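Long-range contacts in SspB protein (Streptomyces clavuligerus, PDB 6JUF), which probably acts as a metal-dependent DNA-cutting component of the SspABCD-SspE system, a phosphorothioation-sensing bacterial defence against phage: residues Arg65-Arg71 and Gly123-Trp127; His114-Leu118 and Trp131-His136. All coordinates share one frame. Residues are numbered along the deposited sequence.

Contact 1 of 2, residues Arg65-Arg71 and Gly123-Trp127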
loop_
_atom_site.group_PDB
_atom_site.type_symbol
_atom_site.label_atom_id
_atom_site.label_comp_id
_atom_site.label_asym_id
_atom_site.label_seq_id
_atom_site.Cartn_x
_atom_site.Cartn_y
_atom_site.Cartn_z
ATOM N N ARG B 65 -16.507 4.271 -8.532
ATOM C CA ARG B 65 -17.955 4.123 -8.316
ATOM C C ARG B 65 -18.195 3.096 -7.189
ATOM O O ARG B 65 -19.016 3.290 -6.307
ATOM C CB ARG B 65 -18.565 3.678 -9.640
ATOM C CG ARG B 65 -20.072 3.777 -9.897
ATOM C CD ARG B 65 -20.278 3.583 -11.413
ATOM N NE ARG B 65 -20.176 2.180 -11.994
ATOM C CZ ARG B 65 -19.585 1.812 -13.163
ATOM N NH1 ARG B 65 -18.932 2.698 -13.928
ATOM N NH2 ARG B 65 -19.589 0.560 -13.560
ATOM N N ALA B 66 -17.447 1.996 -7.267
ATOM C CA ALA B 66 -17.714 0.827 -6.341
ATOM C C ALA B 66 -17.382 1.190 -4.909
ATOM O O ALA B 66 -18.008 0.739 -3.950
ATOM C CB ALA B 66 -16.867 -0.382 -6.796
ATOM N N PHE B 67 -16.358 2.015 -4.751
ATOM C CA PHE B 67 -15.957 2.451 -3.373
ATOM C C PHE B 67 -16.796 3.667 -2.931
ATOM O O PHE B 67 -16.557 4.217 -1.853
ATOM C CB PHE B 67 -14.441 2.776 -3.274
ATOM C CG PHE B 67 -13.583 1.541 -3.136
ATOM C CD1 PHE B 67 -13.696 0.728 -2.000
ATOM C CD2 PHE B 67 -12.699 1.186 -4.140
ATOM C CE1 PHE B 67 -12.901 -0.406 -1.878
ATOM C CE2 PHE B 67 -11.931 0.053 -4.046
ATOM C CZ PHE B 67 -12.022 -0.778 -2.919
ATOM N N LYS B 68 -17.791 4.054 -3.723
ATOM C CA LYS B 68 -18.699 5.172 -3.365
ATOM C C LYS B 68 -17.971 6.497 -3.365
ATOM O O LYS B 68 -18.321 7.443 -2.621
ATOM C CB LYS B 68 -19.484 4.919 -2.053
ATOM C CG LYS B 68 -20.112 3.529 -1.915
ATOM C CD LYS B 68 -21.040 3.094 -3.024
ATOM C CE LYS B 68 -22.055 2.024 -2.589
ATOM N NZ LYS B 68 -21.397 0.819 -2.029
ATOM N N LEU B 69 -16.932 6.579 -4.203
ATOM C CA LEU B 69 -16.116 7.778 -4.330
ATOM C C LEU B 69 -16.589 8.631 -5.486
ATOM O O LEU B 69 -16.277 9.826 -5.554
ATOM C CB LEU B 69 -14.624 7.406 -4.512
ATOM C CG LEU B 69 -14.037 6.619 -3.317
ATOM C CD1 LEU B 69 -12.678 6.067 -3.716
ATOM C CD2 LEU B 69 -13.818 7.457 -2.060
ATOM N N THR B 70 -17.337 8.023 -6.415
ATOM C CA THR B 70 -18.044 8.785 -7.442
ATOM C C THR B 70 -19.432 8.237 -7.586
ATOM O O THR B 70 -19.711 7.117 -7.116
ATOM C CB THR B 70 -17.414 8.621 -8.828
ATOM O OG1 THR B 70 -17.341 7.201 -9.159
ATOM C CG2 THR B 70 -16.003 9.247 -8.887
ATOM N N ARG B 71 -20.301 9.096 -8.170
ATOM C CA ARG B 71 -21.592 8.659 -8.692
ATOM C C ARG B 71 -21.555 8.977 -10.184
ATOM O O ARG B 71 -20.803 9.872 -10.602
ATOM C CB ARG B 71 -22.770 9.406 -8.027
ATOM C CG ARG B 71 -23.279 8.881 -6.671
ATOM C CD ARG B 71 -24.508 7.999 -7.068
ATOM N NE ARG B 71 -25.309 7.976 -5.945
ATOM C CZ ARG B 71 -26.269 7.150 -5.658
ATOM N NH1 ARG B 71 -26.627 6.209 -6.529
ATOM N NH2 ARG B 71 -26.851 7.320 -4.478
ATOM N N GLY B 123 -31.365 3.776 -2.624
ATOM C CA GLY B 123 -30.809 4.844 -3.456
ATOM C C GLY B 123 -29.300 4.707 -3.715
ATOM O O GLY B 123 -28.763 5.395 -4.599
ATOM N N THR B 124 -28.612 3.812 -3.003
ATOM C CA THR B 124 -27.154 3.549 -3.200
ATOM C C THR B 124 -26.738 2.098 -2.955
ATOM O O THR B 124 -26.166 1.758 -1.919
ATOM C CB THR B 124 -26.264 4.498 -2.346
ATOM O OG1 THR B 124 -26.757 5.832 -2.408
ATOM C CG2 THR B 124 -24.765 4.484 -2.810
ATOM N N LYS B 125 -27.077 1.234 -3.921
ATOM C CA LYS B 125 -26.802 -0.199 -3.811
ATOM C C LYS B 125 -25.304 -0.443 -4.057
ATOM O O LYS B 125 -24.564 0.431 -4.552
ATOM C CB LYS B 125 -27.629 -0.968 -4.855
ATOM C CG LYS B 125 -29.079 -1.169 -4.516
ATOM C CD LYS B 125 -29.783 -1.831 -5.713
ATOM C CE LYS B 125 -31.120 -2.392 -5.247
ATOM N NZ LYS B 125 -31.788 -3.153 -6.341
ATOM N N SER B 126 -24.830 -1.640 -3.761
ATOM C CA SER B 126 -23.427 -2.019 -4.015
ATOM C C SER B 126 -23.194 -2.332 -5.505
ATOM O O SER B 126 -24.043 -2.879 -6.187
ATOM C CB SER B 126 -23.118 -3.251 -3.183
ATOM O OG SER B 126 -21.768 -3.711 -3.415
ATOM N N TRP B 127 -22.004 -1.962 -5.957
ATOM C CA TRP B 127 -21.478 -2.289 -7.296
ATOM C C TRP B 127 -20.726 -3.562 -7.305
ATOM O O TRP B 127 -20.170 -3.904 -8.351
ATOM C CB TRP B 127 -20.601 -1.145 -7.852
ATOM C CG TRP B 127 -21.400 0.085 -8.089
ATOM C CD1 TRP B 127 -21.514 1.240 -7.273
ATOM C CD2 TRP B 127 -22.321 0.300 -9.191
ATOM N NE1 TRP B 127 -22.438 2.105 -7.807
ATOM C CE2 TRP B 127 -22.952 1.589 -8.956
ATOM C CE3 TRP B 127 -22.718 -0.463 -10.294
ATOM C CZ2 TRP B 127 -23.886 2.095 -9.802
ATOM C CZ3 TRP B 127 -23.669 0.079 -11.143
ATOM C CH2 TRP B 127 -24.240 1.318 -10.895
HETATM O O HOH W 1 -20.106 -0.810 -4.036
#
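Where a helix ends against a loop, the polar groups released by the ending helix need new partners, and residues 65-71 and 123-127 illustrate how such a debt is paid. Helix 57-66 closes in a Schellman motif: Lys68, at positive phi, is the C-prime residue, with its N bonded to Arg65 O (3.0 Å) and Leu69 N bonded to Ser64 O. Ala66 O is taken by water 1, whose O donates to it at 2.6 Å and accepts from Lys68 NZ and from Trp127 N, each at 2.9 Å. Lys68 NZ goes on to the carbonyl oxygens of Trp116 and Ser119, while its CE packs 3.7 Å from Thr124 CG2. Farther out, the Arg71 guanidinium holds one carbonyl with two nitrogens, Gly123 O lying 3.0 Å from Arg71 NH1 and 2.7 Å from Arg71 NH2. Gly123, at phi 90°, has a backbone that calls for glycine. The Trp127 indole covers the other arginine: Arg65 CG makes a CH-pi contact over its five-membered ring, and Arg65 CZ stands 5.0 Å from the centroid of its six-membered ring, a cation-pi arrangement. Arg65 NH1 also forms a salt bridge with Glu72. Lys125 N is satisfied by Glu347 and Trp127 O by Tyr62 OH. Across the contact Arg71, Lys68 and Arg65 thus meet a carbonyl, a water and an indole face, with no acid supplied by 123-127.

Contact 2 of 2, residues His114-Leu118 and Trp131-His136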
loop_
_atom_site.group_PDB
_atom_site.type_symbol
_atom_site.label_atom_id
_atom_site.label_comp_id
_atom_site.label_asym_id
_atom_site.label_seq_id
_atom_site.Cartn_x
_atom_site.Cartn_y
_atom_site.Cartn_z
ATOM N N HIS B 114 -13.410 -0.816 2.573
ATOM C CA HIS B 114 -13.998 -2.147 2.459
ATOM C C HIS B 114 -15.482 -2.115 2.817
ATOM O O HIS B 114 -16.340 -2.638 2.094
ATOM C CB HIS B 114 -13.198 -3.133 3.340
ATOM C CG HIS B 114 -13.807 -4.481 3.395
ATOM N ND1 HIS B 114 -14.415 -5.004 4.519
ATOM C CD2 HIS B 114 -13.899 -5.446 2.410
ATOM C CE1 HIS B 114 -14.853 -6.263 4.215
ATOM N NE2 HIS B 114 -14.566 -6.497 2.923
ATOM N N TRP B 115 -15.804 -1.401 3.903
ATOM C CA TRP B 115 -17.194 -1.215 4.301
ATOM C C TRP B 115 -17.985 -0.512 3.179
ATOM O O TRP B 115 -19.093 -0.930 2.812
ATOM C CB TRP B 115 -17.218 -0.390 5.601
ATOM C CG TRP B 115 -18.648 -0.111 6.064
ATOM C CD1 TRP B 115 -19.346 1.112 6.001
ATOM C CD2 TRP B 115 -19.621 -1.091 6.606
ATOM N NE1 TRP B 115 -20.606 0.978 6.491
ATOM C CE2 TRP B 115 -20.838 -0.333 6.901
ATOM C CE3 TRP B 115 -19.558 -2.459 6.945
ATOM C CZ2 TRP B 115 -21.983 -0.944 7.393
ATOM C CZ3 TRP B 115 -20.728 -3.041 7.444
ATOM C CH2 TRP B 115 -21.913 -2.282 7.647
ATOM N N TRP B 116 -17.362 0.525 2.569
ATOM C CA TRP B 116 -18.062 1.244 1.501
ATOM C C TRP B 116 -18.281 0.424 0.265
ATOM O O TRP B 116 -19.326 0.516 -0.362
ATOM C CB TRP B 116 -17.357 2.529 1.126
ATOM C CG TRP B 116 -17.470 3.587 2.215
ATOM C CD1 TRP B 116 -18.313 3.580 3.365
ATOM C CD2 TRP B 116 -16.737 4.858 2.282
ATOM N NE1 TRP B 116 -18.117 4.731 4.110
ATOM C CE2 TRP B 116 -17.174 5.532 3.531
ATOM C CE3 TRP B 116 -15.760 5.464 1.503
ATOM C CZ2 TRP B 116 -16.659 6.793 3.913
ATOM C CZ3 TRP B 116 -15.271 6.714 1.881
ATOM C CH2 TRP B 116 -15.675 7.361 3.089
ATOM N N LEU B 117 -17.336 -0.493 -0.010
ATOM C CA LEU B 117 -17.445 -1.354 -1.196
ATOM C C LEU B 117 -18.694 -2.286 -1.044
ATOM O O LEU B 117 -19.413 -2.523 -1.984
ATOM C CB LEU B 117 -16.181 -2.205 -1.375
ATOM C CG LEU B 117 -16.176 -3.195 -2.555
ATOM C CD1 LEU B 117 -16.404 -2.492 -3.944
ATOM C CD2 LEU B 117 -14.890 -3.990 -2.588
ATOM N N LEU B 118 -18.897 -2.765 0.171
ATOM C CA LEU B 118 -19.979 -3.725 0.479
ATOM C C LEU B 118 -21.315 -3.012 0.712
ATOM O O LEU B 118 -22.384 -3.601 0.680
ATOM C CB LEU B 118 -19.590 -4.576 1.693
ATOM C CG LEU B 118 -18.440 -5.554 1.533
ATOM C CD1 LEU B 118 -18.094 -6.132 2.887
ATOM C CD2 LEU B 118 -18.770 -6.650 0.509
ATOM N N TRP B 131 -18.636 -9.741 -4.291
ATOM C CA TRP B 131 -18.123 -9.474 -2.920
ATOM C C TRP B 131 -19.202 -9.583 -1.876
ATOM O O TRP B 131 -18.975 -10.148 -0.785
ATOM C CB TRP B 131 -17.561 -8.044 -2.853
ATOM C CG TRP B 131 -16.118 -7.913 -3.359
ATOM C CD1 TRP B 131 -15.024 -7.617 -2.586
ATOM C CD2 TRP B 131 -15.629 -7.964 -4.748
ATOM N NE1 TRP B 131 -13.880 -7.477 -3.365
ATOM C CE2 TRP B 131 -14.196 -7.710 -4.689
ATOM C CE3 TRP B 131 -16.229 -8.180 -6.013
ATOM C CZ2 TRP B 131 -13.396 -7.697 -5.839
ATOM C CZ3 TRP B 131 -15.426 -8.190 -7.149
ATOM C CH2 TRP B 131 -14.042 -7.978 -7.081
ATOM N N TYR B 132 -20.362 -9.014 -2.169
ATOM C CA TYR B 132 -21.519 -9.120 -1.257
ATOM C C TYR B 132 -21.894 -10.607 -0.983
ATOM O O TYR B 132 -22.054 -11.000 0.158
ATOM C CB TYR B 132 -22.736 -8.303 -1.772
ATOM C CG TYR B 132 -23.792 -8.253 -0.693
ATOM C CD1 TYR B 132 -24.766 -9.263 -0.585
ATOM C CD2 TYR B 132 -23.851 -7.170 0.195
ATOM C CE1 TYR B 132 -25.731 -9.204 0.416
ATOM C CE2 TYR B 132 -24.800 -7.128 1.216
ATOM C CZ TYR B 132 -25.707 -8.150 1.326
ATOM O OH TYR B 132 -26.643 -8.097 2.308
ATOM N N VAL B 133 -21.967 -11.450 -2.011
ATOM C CA VAL B 133 -22.225 -12.890 -1.774
ATOM C C VAL B 133 -21.111 -13.468 -0.892
ATOM O O VAL B 133 -21.378 -14.160 0.084
ATOM C CB VAL B 133 -22.284 -13.689 -3.108
ATOM C CG1 VAL B 133 -22.463 -15.205 -2.783
ATOM C CG2 VAL B 133 -23.467 -13.206 -3.949
ATOM N N ALA B 134 -19.833 -13.207 -1.260
ATOM C CA ALA B 134 -18.681 -13.855 -0.592
ATOM C C ALA B 134 -18.688 -13.535 0.897
ATOM O O ALA B 134 -18.492 -14.401 1.724
ATOM C CB ALA B 134 -17.320 -13.453 -1.219
ATOM N N PHE B 135 -18.898 -12.267 1.229
ATOM C CA PHE B 135 -18.892 -11.872 2.655
ATOM C C PHE B 135 -20.199 -12.143 3.367
ATOM O O PHE B 135 -20.141 -12.537 4.577
ATOM C CB PHE B 135 -18.484 -10.407 2.818
ATOM C CG PHE B 135 -17.003 -10.195 2.641
ATOM C CD1 PHE B 135 -16.173 -10.174 3.749
ATOM C CD2 PHE B 135 -16.437 -10.060 1.367
ATOM C CE1 PHE B 135 -14.786 -10.000 3.610
ATOM C CE2 PHE B 135 -15.056 -9.868 1.231
ATOM C CZ PHE B 135 -14.224 -9.895 2.326
ATOM N N HIS B 136 -21.349 -11.916 2.718
ATOM C CA HIS B 136 -22.627 -11.851 3.458
ATOM C C HIS B 136 -23.600 -12.986 3.203
ATOM O O HIS B 136 -24.476 -13.219 4.024
ATOM C CB HIS B 136 -23.300 -10.518 3.134
ATOM C CG HIS B 136 -22.549 -9.335 3.705
ATOM N ND1 HIS B 136 -22.327 -9.207 5.020
ATOM C CD2 HIS B 136 -22.034 -8.202 3.108
ATOM C CE1 HIS B 136 -21.648 -8.073 5.280
ATOM N NE2 HIS B 136 -21.461 -7.436 4.101
#
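Two helices joined by a ten-residue loop can pack through a handful of large side chains, as residues 114-118 and 131-136 demonstrate; no hydrogen bond links these two segments. His114 comes first, its ring edge directed at the face of Phe135 in an edge-to-face pair with centroids 4.8 Å apart and planes at 62°; Tyr180 of helix 166-180 meets both rings. Trp115 and Trp116 turn to other neighbours, their indole nitrogens bonded to Asp240 and Tyr236 respectively. One turn on from His114, Leu117 lays CD2 over the Trp131 indole, 3.9 Å from the centroid of the five-membered ring, a CH-pi contact; Met179 touches both of these side chains. Leu118, the last helical residue, is covered most. Its CD2 lies 3.8 Å from Trp131 CB, while its CD1 reaches Phe135 CG at 4.2 Å and His136 NE2 at 3.8 Å, so the leucine inserts among side chains from successive turns of the second helix. Its O approaches the edge of the Tyr132 ring, 3.9 Å from Tyr132 CD2. The local axes pass 10.8 Å apart at 112°, a wide spacing filled by Leu117, Leu118 and the aromatic side chains they meet. Helices 107-118 and 129-137 are thus two consecutive helices packed at a steep angle, part of the helical interior of this DUF4007 protein.

Overall arrangement
The segments of contacts 1 and 2 alternate along the chain: the loop 123-127 of contact 1 belongs to the connection between the two helices of contact 2. Their centres are 12 Å apart, yet they touch directly. Probable hydrogen bonds run from Lys68 NZ to Trp116 O (2.7 Å) and from Ser126 OG to Leu117 O (3.0 Å), and Ala66 CB packs 3.6 Å from Leu117 CD1. The end of helix 107-118 is therefore shared by both contacts. Glu18, seen binding Mg(2+) in this protein but without metal in this chain, has its side chain about 10 Å from that of Arg65 and about 11 Å from that of Trp131, in the wider neighbourhood of both contacts.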